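Local coordinates for insecticidal protein (Brevibacillus laterosporus, PDB 7ML9) that is active against the western corn rootworm and probably acts by forming beta-lined pores in membranes, as its epsilon-toxin and aerolysin-like relatives do, at residues 33-38 and 255-260; 221-226 and 240-245; 26-31 and 144-149. All blocks are in the same frame, centred on the assembly; numbering follows the deposited sequence.

How the contacts relate
All three contacts cluster at one end of an elongated, strand-rich molecule, their centres 11 to 14 Å apart. Helix 28-48 is common to contacts 1 and 3, while contacts 2 and 3 reach the same mixed sheet. In sequence, 26-31 and 33-38 come first; 144-149 then closes contact 3, the hairpin of contact 2 follows, and 255-260 closes contact 1 around it. Contacts 1 and 3 cross along the chain. Leu-35 packs on Val-245 between contacts 1 and 2, Leu-148 on Val-223 between 2 and 3, and Arg-37 pairs with Glu-30 between 1 and 3. The N-terminal helix is thus tied to later strands of the epsilon-toxin-like fold and to the loop after helix 242-252.

Contact 1 of 3, residues 33-38 and 255-260; sequences RDLARE and GDFRNF
Phe-257 plugs the loop that follows helix 242-252 onto the side of the N-terminal helix 28-48. Its CB points at the helix, and with CG anti to the carbonyl carbon (chi1 -61°) the ring reaches out tip first. Phe-257 CD1 stands over a face of the Phe-260 ring, so the two aromatic residues that begin and end a type I turn pack on each other. Leu-35 CD1 lies over one face of the Phe-257 ring, nearest CE2 and offset toward the rim, 4.0 Å from the centroid in a CH-pi contact. Phe-257 CE1 comes 4.0 Å from Leu-35 CB, and at the tip Phe-257 CZ touches Leu-35 CA at 3.6 Å. Glu-38 CG meets the ring edge, 4.0 Å from Phe-257 CE2. A flat, apolar side chain suits this place, since it can offer a face to a leucine and a rim to the helix backbone. Asp-34 OD2 also approaches the tip, 3.5 Å from Phe-257 CZ.

The bend of Glu-38 at chi2 (-83°) carries its carboxylate across to Gly-255, where Glu-38 OE2 lies 3.4 Å from Gly-255 CA. A beta carbon there would collide with that oxygen and with the preceding carbonyl, so glycine fits. Behind the ring, Arg-258 grips Asp-256 side-on through NE and NH2, and Asp-256 OD1 also takes Arg-258 N in an Asx turn.

Asp-34 belongs with Glu-30 to the sodium site, its side chain about 4 Å from the ion. In one of two conformers of Asp-34, its OD2 stands only 3.0 Å from Glu-38 OE2, both acceptors; a proton may be shared between them, or the sodium and Arg-31, a long, weak ion-pair partner of Asp-34, may offset their repulsion.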
loop_
_atom_site.group_PDB
_atom_site.type_symbol
_atom_site.label_atom_id
_atom_site.label_comp_id
_atom_site.label_asym_id
_atom_site.label_seq_id
_atom_site.Cartn_x
_atom_site.Cartn_y
_atom_site.Cartn_z
ATOM N N ARG A 33 8.674 -8.349 -23.818
ATOM C CA ARG A 33 8.989 -9.191 -24.970
ATOM C C ARG A 33 7.743 -9.476 -25.801
ATOM O O ARG A 33 7.804 -9.487 -27.041
ATOM C CB ARG A 33 9.625 -10.496 -24.513
ATOM C CG ARG A 33 11.030 -10.354 -23.902
ATOM C CD ARG A 33 11.481 -11.737 -23.443
ATOM N NE ARG A 33 12.672 -11.647 -22.599
ATOM C CZ ARG A 33 13.337 -12.698 -22.136
ATOM N NH1 ARG A 33 12.937 -13.928 -22.438
ATOM N NH2 ARG A 33 14.409 -12.517 -21.373
ATOM N N ASP A 34 6.601 -9.706 -25.147
ATOM C CA ASP A 34 5.364 -9.903 -25.898
ATOM C C ASP A 34 4.937 -8.616 -26.588
ATOM O O ASP A 34 4.391 -8.661 -27.697
ATOM C CB ASP A 34 4.246 -10.420 -24.993
ATOM C CG ASP A 34 2.949 -10.671 -25.758
ATOM O OD1 ASP A 34 2.805 -11.748 -26.380
ATOM O OD2 ASP A 34 2.076 -9.778 -25.756
ATOM N N LEU A 35 5.183 -7.465 -25.954
ATOM C CA LEU A 35 4.926 -6.187 -26.611
ATOM C C LEU A 35 5.660 -6.095 -27.954
ATOM O O LEU A 35 5.086 -5.656 -28.963
ATOM C CB LEU A 35 5.350 -5.040 -25.691
ATOM C CG LEU A 35 5.147 -3.618 -26.197
ATOM C CD1 LEU A 35 3.649 -3.357 -26.333
ATOM C CD2 LEU A 35 5.808 -2.603 -25.227
ATOM N N ALA A 36 6.946 -6.480 -27.977
ATOM C CA ALA A 36 7.685 -6.485 -29.247
ATOM C C ALA A 36 7.060 -7.456 -30.247
ATOM O O ALA A 36 6.905 -7.124 -31.430
ATOM C CB ALA A 36 9.167 -6.824 -29.018
ATOM N N ARG A 37 6.684 -8.654 -29.793
ATOM C CA ARG A 37 6.042 -9.621 -30.682
ATOM C C ARG A 37 4.705 -9.104 -31.215
ATOM O O ARG A 37 4.337 -9.400 -32.358
ATOM C CB ARG A 37 5.844 -10.956 -29.958
ATOM C CG ARG A 37 7.162 -11.628 -29.518
ATOM C CD ARG A 37 6.908 -12.826 -28.610
ATOM N NE ARG A 37 8.176 -13.348 -28.110
ATOM C CZ ARG A 37 8.460 -13.552 -26.826
ATOM N NH1 ARG A 37 7.547 -13.300 -25.884
ATOM N NH2 ARG A 37 9.660 -14.026 -26.488
ATOM N N GLU A 38 3.952 -8.352 -30.402
ATOM C CA GLU A 38 2.663 -7.823 -30.861
ATOM C C GLU A 38 2.856 -6.830 -31.994
ATOM O O GLU A 38 2.159 -6.891 -33.012
ATOM C CB GLU A 38 1.898 -7.143 -29.713
ATOM C CG GLU A 38 1.567 -8.047 -28.567
ATOM C CD GLU A 38 0.309 -8.854 -28.799
ATOM O OE1 GLU A 38 -0.346 -8.645 -29.845
ATOM O OE2 GLU A 38 -0.029 -9.687 -27.929
ATOM N N GLY A 255 -2.739 -6.889 -28.147
ATOM C CA GLY A 255 -2.328 -7.425 -26.865
ATOM C C GLY A 255 -2.971 -6.705 -25.689
ATOM O O GLY A 255 -3.531 -5.612 -25.807
ATOM N N ASP A 256 -2.876 -7.347 -24.517
ATOM C CA ASP A 256 -3.459 -6.845 -23.270
ATOM C C ASP A 256 -2.340 -6.236 -22.430
ATOM O O ASP A 256 -1.538 -6.957 -21.834
ATOM C CB ASP A 256 -4.155 -7.975 -22.518
ATOM C CG ASP A 256 -4.845 -7.503 -21.235
ATOM O OD1 ASP A 256 -4.869 -6.285 -20.962
ATOM O OD2 ASP A 256 -5.356 -8.362 -20.486
ATOM N N PHE A 257 -2.281 -4.908 -22.392
ATOM C CA PHE A 257 -1.298 -4.231 -21.554
ATOM C C PHE A 257 -1.996 -3.255 -20.620
ATOM O O PHE A 257 -1.573 -2.103 -20.488
ATOM C CB PHE A 257 -0.247 -3.537 -22.428
ATOM C CG PHE A 257 0.501 -4.508 -23.296
ATOM C CD1 PHE A 257 1.515 -5.274 -22.755
ATOM C CD2 PHE A 257 0.127 -4.716 -24.622
ATOM C CE1 PHE A 257 2.191 -6.215 -23.527
ATOM C CE2 PHE A 257 0.789 -5.656 -25.400
ATOM C CZ PHE A 257 1.821 -6.407 -24.846
ATOM N N ARG A 258 -3.067 -3.722 -19.974
ATOM C CA ARG A 258 -3.954 -2.821 -19.238
ATOM C C ARG A 258 -3.257 -2.141 -18.064
ATOM O O ARG A 258 -3.653 -1.045 -17.664
ATOM C CB ARG A 258 -5.181 -3.587 -18.744
ATOM C CG ARG A 258 -6.308 -3.622 -19.769
ATOM C CD ARG A 258 -7.522 -4.376 -19.244
ATOM N NE ARG A 258 -7.404 -5.807 -19.502
ATOM C CZ ARG A 258 -7.970 -6.753 -18.760
ATOM N NH1 ARG A 258 -8.713 -6.429 -17.710
ATOM N NH2 ARG A 258 -7.795 -8.030 -19.078
ATOM N N ASN A 259 -2.226 -2.755 -17.493
ATOM C CA ASN A 259 -1.538 -2.156 -16.356
ATOM C C ASN A 259 -0.216 -1.506 -16.755
ATOM O O ASN A 259 0.655 -1.310 -15.900
ATOM C CB ASN A 259 -1.336 -3.188 -15.236
ATOM C CG ASN A 259 -0.441 -4.346 -15.637
ATOM O OD1 ASN A 259 -0.459 -4.800 -16.776
ATOM N ND2 ASN A 259 0.341 -4.846 -14.677
ATOM N N PHE A 260 -0.065 -1.141 -18.030
ATOM C CA PHE A 260 1.087 -0.409 -18.529
ATOM C C PHE A 260 0.617 0.932 -19.067
ATOM O O PHE A 260 -0.484 1.050 -19.614
ATOM C CB PHE A 260 1.814 -1.154 -19.668
ATOM C CG PHE A 260 2.517 -2.422 -19.242
ATOM C CD1 PHE A 260 1.790 -3.554 -18.920
ATOM C CD2 PHE A 260 3.905 -2.486 -19.200
ATOM C CE1 PHE A 260 2.434 -4.730 -18.545
ATOM C CE2 PHE A 260 4.557 -3.667 -18.835
ATOM C CZ PHE A 260 3.815 -4.778 -18.500
#

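Contact 2 of 3, residues 221-226 and 240-245; sequences ANVGGI and VNIGAV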
loop_
_atom_site.group_PDB
_atom_site.type_symbol
_atom_site.label_atom_id
_atom_site.label_comp_id
_atom_site.label_asym_id
_atom_site.label_seq_id
_atom_site.Cartn_x
_atom_site.Cartn_y
_atom_site.Cartn_z
ATOM N N ALA A 221 6.326 1.075 -11.195
ATOM C CA ALA A 221 7.726 1.077 -11.588
ATOM C C ALA A 221 7.827 1.715 -12.964
ATOM O O ALA A 221 7.003 1.434 -13.844
ATOM C CB ALA A 221 8.303 -0.345 -11.585
ATOM N N ASN A 222 8.805 2.592 -13.135
ATOM C CA ASN A 222 9.121 3.188 -14.425
ATOM C C ASN A 222 10.284 2.394 -14.998
ATOM O O ASN A 222 11.348 2.316 -14.368
ATOM C CB ASN A 222 9.473 4.667 -14.260
ATOM C CG ASN A 222 9.813 5.354 -15.577
ATOM O OD1 ASN A 222 10.699 4.925 -16.318
ATOM N ND2 ASN A 222 9.120 6.449 -15.856
ATOM N N VAL A 223 10.078 1.775 -16.165
ATOM C CA VAL A 223 11.092 0.904 -16.752
ATOM C C VAL A 223 11.402 1.358 -18.175
ATOM O O VAL A 223 10.531 1.857 -18.895
ATOM C CB VAL A 223 10.677 -0.587 -16.736
ATOM C CG1 VAL A 223 10.229 -1.018 -15.337
ATOM C CG2 VAL A 223 9.576 -0.847 -17.712
ATOM N N GLY A 224 12.661 1.174 -18.575
ATOM C CA GLY A 224 13.131 1.567 -19.885
ATOM C C GLY A 224 13.526 0.348 -20.706
ATOM O O GLY A 224 13.634 -0.765 -20.196
ATOM N N GLY A 225 13.694 0.564 -22.007
ATOM C CA GLY A 225 14.060 -0.542 -22.875
ATOM C C GLY A 225 13.792 -0.234 -24.332
ATOM O O GLY A 225 13.141 0.757 -24.678
ATOM N N ILE A 226 14.318 -1.122 -25.181
ATOM C CA ILE A 226 14.230 -1.041 -26.639
ATOM C C ILE A 226 13.636 -2.350 -27.136
ATOM O O ILE A 226 14.172 -3.423 -26.833
ATOM C CB ILE A 226 15.613 -0.825 -27.290
ATOM C CG1 ILE A 226 16.310 0.428 -26.764
ATOM C CG2 ILE A 226 15.480 -0.784 -28.822
ATOM C CD1 ILE A 226 15.546 1.707 -27.046
ATOM N N VAL A 240 13.027 -0.116 -31.294
ATOM C CA VAL A 240 12.357 1.142 -30.989
ATOM C C VAL A 240 12.038 1.151 -29.488
ATOM O O VAL A 240 11.685 0.113 -28.925
ATOM C CB VAL A 240 11.064 1.310 -31.817
ATOM C CG1 VAL A 240 10.316 2.580 -31.385
ATOM C CG2 VAL A 240 11.391 1.379 -33.336
ATOM N N ASN A 241 12.155 2.317 -28.853
ATOM C CA ASN A 241 11.911 2.432 -27.409
ATOM C C ASN A 241 10.520 1.921 -27.036
ATOM O O ASN A 241 9.556 2.045 -27.798
ATOM C CB ASN A 241 12.082 3.887 -26.942
ATOM C CG ASN A 241 11.012 4.843 -27.519
ATOM O OD1 ASN A 241 9.900 4.938 -27.006
ATOM N ND2 ASN A 241 11.373 5.576 -28.561
ATOM N N ILE A 242 10.423 1.333 -25.839
ATOM C CA ILE A 242 9.200 0.631 -25.480
ATOM C C ILE A 242 8.041 1.606 -25.305
ATOM O O ILE A 242 6.882 1.224 -25.491
ATOM C CB ILE A 242 9.396 -0.228 -24.206
ATOM C CG1 ILE A 242 10.057 0.589 -23.097
ATOM C CG2 ILE A 242 10.208 -1.501 -24.500
ATOM C CD1 ILE A 242 10.071 -0.167 -21.723
ATOM N N GLY A 243 8.315 2.861 -24.941
ATOM C CA GLY A 243 7.220 3.809 -24.770
ATOM C C GLY A 243 6.450 4.029 -26.062
ATOM O O GLY A 243 5.213 4.064 -26.073
ATOM N N ALA A 244 7.174 4.166 -27.174
ATOM C CA ALA A 244 6.513 4.350 -28.461
ATOM C C ALA A 244 5.836 3.069 -28.916
ATOM O O ALA A 244 4.731 3.111 -29.471
ATOM C CB ALA A 244 7.521 4.824 -29.512
ATOM N N VAL A 245 6.482 1.919 -28.700
ATOM C CA VAL A 245 5.865 0.666 -29.106
ATOM C C VAL A 245 4.604 0.408 -28.290
ATOM O O VAL A 245 3.583 -0.025 -28.830
ATOM C CB VAL A 245 6.872 -0.494 -29.003
ATOM C CG1 VAL A 245 6.192 -1.843 -29.315
ATOM C CG2 VAL A 245 8.071 -0.239 -29.941
#
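Ile-242 fills the close-packed half of this contact. Its CG1 occupies the crowded position between the backbone N and the carbonyl carbon (chi1 49°), and the chain beyond is extended, so its tip, CD1, reaches back over Val-223 and Gly-224: Ile-242 CD1 is 3.5 Å from Val-223 O, 3.6 Å from Gly-224 C, and 4.1 Å from Val-223 CG2, whose side chain crosses it at about a right angle. Ile-242 CG1 rests 3.5 Å from Gly-225 O. The isoleucine thus packs largely on the bare backbone of 223-225. Gly-225 owes its identity to its own backbone angles (phi 162°), at which a beta carbon would strike Gly-224 O. Leu-32 and Val-267 close round the same isoleucine.

The backbone changes character at this point. Strand 238-241 forms a beta hairpin with 201-229, ending in the antiparallel non-hydrogen-bonded pair of Ile-226 and Asn-241, and helix 242-252 starts at once. Ile-242 N still donates to Gly-225 O at 3.0 Å, from above the carbonyl plane, while Asn-241 becomes the N-cap: Asn-241 OD1 accepts from Ala-244 N at 2.8 Å. Asparagine suits a position that must finish a strand and satisfy one of the helix's first amides.

The Ile-226 end is partly exposed. There Ile-226 CD1 comes 3.7 Å from Asn-241 CA, Ile-226 CG2 lies 3.5 Å from Val-240 N, and the CB of Val-240 points away from strand 201-229.

Contact 3 of 3, residues 26-31 and 144-149; sequences TDVQER and HGLKLG. With NA (sodium ion), chain F.
Three main-chain hydrogen bonds join 26-31 to 144-149 in parallel, pairing Thr-26 with Leu-146 and Asp-27 with Lys-147. Thr-26 N gives its proton to Gly-145 O at 3.0 Å, Lys-147 N to Thr-26 O at 2.9 Å, and Val-28 N to Lys-147 O at 3.1 Å; the last two lie in the plane of the accepting carbonyl.

Two of these acceptors also take water. Gly-145 O accepts from a water that bonds Thr-26 OG1 as well; a hydroxyl suits this place because it can meet both that water and the side-chain amide of Asn-259. A second water accepts from Gln-29 N and faces both Lys-147 O, at a short 2.5 Å, and Asp-27 OD1; it cannot serve every acceptor within its reach at once.

Asp-27 ends the strand as N-cap of the helix. With CG anti to its backbone N (chi1 -178°), Asp-27 OD1 accepts Glu-30 N at 3.1 Å from above the carboxylate plane, and an acidic cap would favourably meet the helix's positive end. Lys-147 NZ is 4.7 Å from Asp-27 OD2, near enough for some attraction. Glu-30 OE1 lies 3.0 Å from the sodium ion, a long and probably weak ligand, and receives Arg-37 NH1. At Gly-149 a beta carbon would fall on Gln-29 OE1, and phi of 87° also suits glycine.

Val-28 CG2 meets Leu-148 CD2 at 3.7 Å. Val-28 packs against Tyr-86 and Val-269 of strands 86-115 and 266-289, while Leu-148, beside it, covers Ala-221 and Val-223 of strand 201-229.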
loop_
_atom_site.group_PDB
_atom_site.type_symbol
_atom_site.label_atom_id
_atom_site.label_comp_id
_atom_site.label_asym_id
_atom_site.label_seq_id
_atom_site.Cartn_x
_atom_site.Cartn_y
_atom_site.Cartn_z
ATOM N N THR A 26 2.862 -9.853 -12.457
ATOM C CA THR A 26 3.164 -9.484 -13.830
ATOM C C THR A 26 4.658 -9.677 -14.034
ATOM O O THR A 26 5.467 -9.060 -13.331
ATOM C CB THR A 26 2.763 -8.043 -14.123
ATOM O OG1 THR A 26 1.342 -7.910 -13.985
ATOM C CG2 THR A 26 3.192 -7.645 -15.543
ATOM N N ASP A 27 5.020 -10.556 -14.966
ATOM C CA ASP A 27 6.422 -10.738 -15.351
ATOM C C ASP A 27 6.732 -9.636 -16.347
ATOM O O ASP A 27 6.442 -9.763 -17.540
ATOM C CB ASP A 27 6.635 -12.135 -15.934
ATOM C CG ASP A 27 8.092 -12.411 -16.323
ATOM O OD1 ASP A 27 8.868 -11.472 -16.593
ATOM O OD2 ASP A 27 8.453 -13.596 -16.378
ATOM N N VAL A 28 7.308 -8.541 -15.853
ATOM C CA VAL A 28 7.409 -7.327 -16.648
ATOM C C VAL A 28 8.292 -7.546 -17.879
ATOM O O VAL A 28 7.946 -7.128 -18.991
ATOM C CB VAL A 28 7.916 -6.169 -15.773
ATOM C CG1 VAL A 28 8.198 -4.936 -16.634
ATOM C CG2 VAL A 28 6.863 -5.844 -14.663
ATOM N N GLN A 29 9.443 -8.202 -17.705
ATOM C CA GLN A 29 10.320 -8.418 -18.858
ATOM C C GLN A 29 9.648 -9.274 -19.929
ATOM O O GLN A 29 9.748 -8.971 -21.127
ATOM C CB GLN A 29 11.627 -9.058 -18.406
ATOM C CG GLN A 29 12.541 -8.091 -17.697
ATOM C CD GLN A 29 13.740 -8.795 -17.121
ATOM O OE1 GLN A 29 13.718 -9.266 -15.982
ATOM N NE2 GLN A 29 14.790 -8.895 -17.918
ATOM N N GLU A 30 8.960 -10.346 -19.523
ATOM C CA GLU A 30 8.288 -11.190 -20.502
ATOM C C GLU A 30 7.151 -10.446 -21.192
ATOM O O GLU A 30 6.937 -10.620 -22.400
ATOM C CB GLU A 30 7.779 -12.476 -19.855
ATOM C CG GLU A 30 7.042 -13.390 -20.840
ATOM C CD GLU A 30 7.914 -13.834 -22.037
ATOM O OE1 GLU A 30 7.341 -14.152 -23.107
ATOM O OE2 GLU A 30 9.164 -13.879 -21.914
ATOM N N ARG A 31 6.433 -9.581 -20.464
ATOM C CA ARG A 31 5.382 -8.801 -21.118
ATOM C C ARG A 31 5.956 -7.785 -22.101
ATOM O O ARG A 31 5.331 -7.514 -23.139
ATOM C CB ARG A 31 4.490 -8.106 -20.078
ATOM C CG ARG A 31 3.633 -9.060 -19.250
ATOM C CD ARG A 31 2.768 -10.021 -20.085
ATOM N NE ARG A 31 1.758 -9.315 -20.881
ATOM C CZ ARG A 31 1.206 -9.808 -21.992
ATOM N NH1 ARG A 31 1.558 -11.014 -22.439
ATOM N NH2 ARG A 31 0.294 -9.102 -22.654
ATOM N N HIS A 144 -0.925 -7.677 -6.140
ATOM C CA HIS A 144 -0.599 -7.769 -7.564
ATOM C C HIS A 144 0.864 -7.367 -7.691
ATOM O O HIS A 144 1.175 -6.170 -7.752
ATOM C CB HIS A 144 -1.486 -6.866 -8.406
ATOM C CG HIS A 144 -2.931 -7.250 -8.404
ATOM N ND1 HIS A 144 -3.705 -7.247 -7.262
ATOM C CD2 HIS A 144 -3.755 -7.605 -9.417
ATOM C CE1 HIS A 144 -4.939 -7.606 -7.569
ATOM N NE2 HIS A 144 -4.996 -7.827 -8.871
ATOM N N GLY A 145 1.758 -8.364 -7.712
ATOM C CA GLY A 145 3.175 -8.092 -7.696
ATOM C C GLY A 145 3.737 -7.760 -9.074
ATOM O O GLY A 145 3.129 -8.028 -10.109
ATOM N N LEU A 146 4.922 -7.154 -9.068
ATOM C CA LEU A 146 5.665 -6.848 -10.287
ATOM C C LEU A 146 6.998 -7.579 -10.211
ATOM O O LEU A 146 7.818 -7.303 -9.324
ATOM C CB LEU A 146 5.859 -5.337 -10.459
ATOM C CG LEU A 146 4.608 -4.452 -10.583
ATOM C CD1 LEU A 146 4.960 -2.963 -10.531
ATOM C CD2 LEU A 146 3.834 -4.750 -11.844
ATOM N N LYS A 147 7.201 -8.536 -11.115
ATOM C CA LYS A 147 8.478 -9.243 -11.234
ATOM C C LYS A 147 9.361 -8.437 -12.179
ATOM O O LYS A 147 9.147 -8.434 -13.394
ATOM C CB LYS A 147 8.270 -10.663 -11.741
ATOM C CG LYS A 147 9.569 -11.453 -11.821
ATOM C CD LYS A 147 9.318 -12.937 -12.015
ATOM C CE LYS A 147 10.521 -13.602 -12.669
ATOM N NZ LYS A 147 10.531 -15.077 -12.438
ATOM N N LEU A 148 10.339 -7.730 -11.620
ATOM C CA LEU A 148 11.130 -6.770 -12.368
ATOM C C LEU A 148 12.544 -7.245 -12.660
ATOM O O LEU A 148 13.274 -6.539 -13.362
ATOM C CB LEU A 148 11.174 -5.437 -11.616
ATOM C CG LEU A 148 9.821 -4.721 -11.573
ATOM C CD1 LEU A 148 9.776 -3.729 -10.408
ATOM C CD2 LEU A 148 9.577 -3.996 -12.913
ATOM N N GLY A 149 12.944 -8.414 -12.161
ATOM C CA GLY A 149 14.285 -8.920 -12.377
ATOM C C GLY A 149 15.306 -8.436 -11.373
ATOM O O GLY A 149 16.492 -8.772 -11.498
HETATM NA NA NA F . 4.389 -14.358 -23.247
HETATM O O HOH W 1 0.507 -7.585 -11.290
HETATM O O HOH W 2 10.560 -9.402 -15.211
#